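Local coordinates for protein ATP-dependent DNA helicase uvsW (Enterobacteria phage T4, PDB 1RIF) that couples, as a full-length helicase, ATP hydrolysis to 3'-5' unwinding of duplex DNA and drives branch migration of Holliday junctions during recombination-dependent repair of the phage genome, at residues I112-W116 / Y117-A121. The protein carries 1 engineered substitution. Residues are numbered along the deposited sequence; the frame is centred on the assembly and turned at random.
Sequences IEPHW and YQKDA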
ATOM      1  N   ILE A 112       3.962 -13.460  24.399  1.00 29.94           N
ATOM      2  CA  ILE A 112       4.998 -13.682  23.397  1.00 31.48           C
ATOM      3  C   ILE A 112       5.669 -12.363  23.041  1.00 30.43           C
ATOM      4  O   ILE A 112       5.193 -11.296  23.419  1.00 30.88           O
ATOM      5  CB  ILE A 112       4.402 -14.280  22.102  1.00 32.80           C
ATOM      6  CG1 ILE A 112       3.592 -15.539  22.422  1.00 34.16           C
ATOM      7  CG2 ILE A 112       5.515 -14.627  21.119  1.00 36.67           C
ATOM      8  CD1 ILE A 112       4.416 -16.684  22.991  1.00 36.67           C
ATOM      9  N   GLU A 113       6.778 -12.440  22.315  1.00 30.81           N
ATOM     10  CA  GLU A 113       7.502 -11.246  21.898  1.00 31.02           C
ATOM     11  C   GLU A 113       7.776 -11.257  20.406  1.00 28.64           C
ATOM     12  O   GLU A 113       8.120 -12.294  19.834  1.00 29.08           O
ATOM     13  CB  GLU A 113       8.826 -11.141  22.648  1.00 34.15           C
ATOM     14  CG  GLU A 113       8.720 -10.459  24.000  1.00 37.43           C
ATOM     15  CD  GLU A 113       9.922 -10.735  24.884  1.00 38.51           C
ATOM     16  OE1 GLU A 113      10.061 -11.883  25.366  1.00 37.32           O
ATOM     17  OE2 GLU A 113      10.730  -9.805  25.092  1.00 42.09           O
ATOM     18  N   PRO A 114       7.612 -10.102  19.743  1.00 27.78           N
ATOM     19  CA  PRO A 114       7.880 -10.090  18.303  1.00 26.67           C
ATOM     20  C   PRO A 114       9.375 -10.298  18.051  1.00 25.58           C
ATOM     21  O   PRO A 114      10.208  -9.901  18.870  1.00 22.01           O
ATOM     22  CB  PRO A 114       7.382  -8.708  17.868  1.00 24.57           C
ATOM     23  CG  PRO A 114       7.590  -7.872  19.084  1.00 25.28           C
ATOM     24  CD  PRO A 114       7.127  -8.788  20.200  1.00 27.08           C
ATOM     25  N   HIS A 115       9.705 -10.942  16.935  1.00 25.73           N
ATOM     26  CA  HIS A 115      11.095 -11.198  16.582  1.00 25.25           C
ATOM     27  C   HIS A 115      11.782  -9.904  16.139  1.00 25.17           C
ATOM     28  O   HIS A 115      11.124  -8.928  15.767  1.00 21.94           O
ATOM     29  CB  HIS A 115      11.177 -12.228  15.452  1.00 28.08           C
ATOM     30  CG  HIS A 115      10.589 -13.560  15.799  1.00 32.19           C
ATOM     31  ND1 HIS A 115       9.250 -13.734  16.082  1.00 35.69           N
ATOM     32  CD2 HIS A 115      11.156 -14.784  15.901  1.00 33.41           C
ATOM     33  CE1 HIS A 115       9.019 -15.009  16.343  1.00 33.42           C
ATOM     34  NE2 HIS A 115      10.160 -15.667  16.241  1.00 34.05           N
ATOM     35  N   TRP A 116      13.111  -9.905  16.182  1.00 24.11           N
ATOM     36  CA  TRP A 116      13.890  -8.745  15.787  1.00 23.78           C
ATOM     37  C   TRP A 116      13.529  -8.290  14.374  1.00 21.03           C
ATOM     38  O   TRP A 116      13.358  -7.101  14.133  1.00 20.34           O
ATOM     39  CB  TRP A 116      15.389  -9.061  15.850  1.00 26.18           C
ATOM     40  CG  TRP A 116      15.820 -10.144  14.887  1.00 30.81           C
ATOM     41  CD1 TRP A 116      15.703 -11.499  15.060  1.00 32.33           C
ATOM     42  CD2 TRP A 116      16.395  -9.958  13.586  1.00 31.99           C
ATOM     43  NE1 TRP A 116      16.170 -12.162  13.950  1.00 33.36           N
ATOM     44  CE2 TRP A 116      16.600 -11.240  13.031  1.00 33.87           C
ATOM     45  CE3 TRP A 116      16.755  -8.830  12.834  1.00 34.17           C
ATOM     46  CZ2 TRP A 116      17.150 -11.425  11.758  1.00 35.40           C
ATOM     47  CZ3 TRP A 116      17.299  -9.016  11.568  1.00 35.12           C
ATOM     48  CH2 TRP A 116      17.491 -10.303  11.043  1.00 35.68           C
ATOM     49  N   TYR A 117      13.406  -9.239  13.447  1.00 21.07           N
ATOM     50  CA  TYR A 117      13.090  -8.897  12.066  1.00 20.73           C
ATOM     51  C   TYR A 117      11.690  -8.328  11.910  1.00 19.21           C
ATOM     52  O   TYR A 117      11.443  -7.528  11.005  1.00 19.73           O
ATOM     53  CB  TYR A 117      13.294 -10.108  11.139  1.00 22.81           C
ATOM     54  CG  TYR A 117      12.517 -11.347  11.504  1.00 26.82           C
ATOM     55  CD1 TYR A 117      11.166 -11.483  11.160  1.00 28.89           C
ATOM     56  CD2 TYR A 117      13.127 -12.386  12.207  1.00 29.32           C
ATOM     57  CE1 TYR A 117      10.442 -12.631  11.512  1.00 29.25           C
ATOM     58  CE2 TYR A 117      12.414 -13.530  12.563  1.00 31.38           C
ATOM     59  CZ  TYR A 117      11.076 -13.644  12.214  1.00 31.16           C
ATOM     60  OH  TYR A 117      10.379 -14.774  12.583  1.00 35.78           O
ATOM     61  N   GLN A 118      10.778  -8.730  12.794  1.00 18.06           N
ATOM     62  CA  GLN A 118       9.413  -8.219  12.757  1.00 17.35           C
ATOM     63  C   GLN A 118       9.444  -6.771  13.238  1.00 18.40           C
ATOM     64  O   GLN A 118       8.777  -5.902  12.670  1.00 17.70           O
ATOM     65  CB  GLN A 118       8.504  -9.051  13.657  1.00 15.60           C
ATOM     66  CG  GLN A 118       8.327 -10.494  13.196  1.00 16.16           C
ATOM     67  CD  GLN A 118       7.405 -11.279  14.107  1.00 15.37           C
ATOM     68  OE1 GLN A 118       7.614 -11.327  15.317  1.00 17.53           O
ATOM     69  NE2 GLN A 118       6.378 -11.897  13.532  1.00 15.50           N
ATOM     70  N   LYS A 119      10.227  -6.528  14.289  1.00 18.19           N
ATOM     71  CA  LYS A 119      10.396  -5.189  14.850  1.00 19.35           C
ATOM     72  C   LYS A 119      11.036  -4.271  13.803  1.00 19.03           C
ATOM     73  O   LYS A 119      10.626  -3.125  13.636  1.00 19.39           O
ATOM     74  CB  LYS A 119      11.292  -5.238  16.092  1.00 18.66           C
ATOM     75  CG  LYS A 119      10.695  -5.963  17.282  1.00 22.10           C
ATOM     76  CD  LYS A 119      11.635  -5.894  18.480  1.00 25.17           C
ATOM     77  CE  LYS A 119      11.032  -6.561  19.706  1.00 27.47           C
ATOM     78  NZ  LYS A 119      11.949  -6.502  20.885  1.00 26.41           N
ATOM     79  N   ASP A 120      12.049  -4.782  13.109  1.00 18.95           N
ATOM     80  CA  ASP A 120      12.729  -4.017  12.072  1.00 18.11           C
ATOM     81  C   ASP A 120      11.768  -3.663  10.931  1.00 17.80           C
ATOM     82  O   ASP A 120      11.704  -2.512  10.496  1.00 17.86           O
ATOM     83  CB  ASP A 120      13.919  -4.812  11.510  1.00 19.58           C
ATOM     84  CG  ASP A 120      15.120  -4.834  12.453  1.00 23.33           C
ATOM     85  OD1 ASP A 120      15.105  -4.098  13.469  1.00 24.86           O
ATOM     86  OD2 ASP A 120      16.084  -5.583  12.172  1.00 24.42           O
ATOM     87  N   ALA A 121      11.027  -4.659  10.449  1.00 17.34           N
ATOM     88  CA  ALA A 121      10.076  -4.455   9.355  1.00 17.37           C
ATOM     89  C   ALA A 121       9.036  -3.385   9.707  1.00 19.45           C
ATOM     90  O   ALA A 121       8.757  -2.485   8.900  1.00 17.76           O
ATOM     91  CB  ALA A 121       9.382  -5.770   9.018  1.00 17.01           C
TER
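Gln118 reaches back to the N-cap residue His115 in a local helix-capping contact, where the loop after strand 110-111 enters helix 116-128 of the first, ATP-binding RecA-like domain. The Tyr-Gln pair in the first turn is consistent with the Q motif of superfamily 2 helicases, whose glutamine recognises adenine in relatives. Of the two bonds that Gln118 OE1 accepts from His115, the one from the backbone N, 2.7 Å from OE1, lies in the carbonyl plane and on a lone pair, and supplies the side-chain-to-N-cap half of a capping box. His115 ND1 comes to the same OE1 at 3.0 Å, but from above the amide plane; with OE1 almost in its own plane, the imidazole stands nearly upright to the amide. The other end of this amide, NE2, bonds to Ala139 O in the predicted ATP-binding loop, so the glutamine links the helix start to that loop and its amide is held at both ends. Helical bonds follow from Lys119 N to His115 O and from Asp120 N to Trp116 O.

His115 also joins Trp116 and Tyr117 in an aromatic cluster. His115 CB makes a CH-pi contact over the Tyr117 ring, 3.6 Å from its centroid, while Tyr117 OH lies over the imidazole face. With chi1 at 63°, the Trp116 indole lies with one face against the backbone N of Tyr117, and its five-membered ring receives the edge of Tyr117 in an edge-to-face contact, the planes 85° apart. Asp120, salt-bridged to Arg93 through OD1, brings OD2 to 3.4 Å from Trp116 CE3 at the indole edge. Over the centre of the six-membered indole ring stands Tyr117 CB, in a CH-pi contact 3.8 Å from the ring centroid.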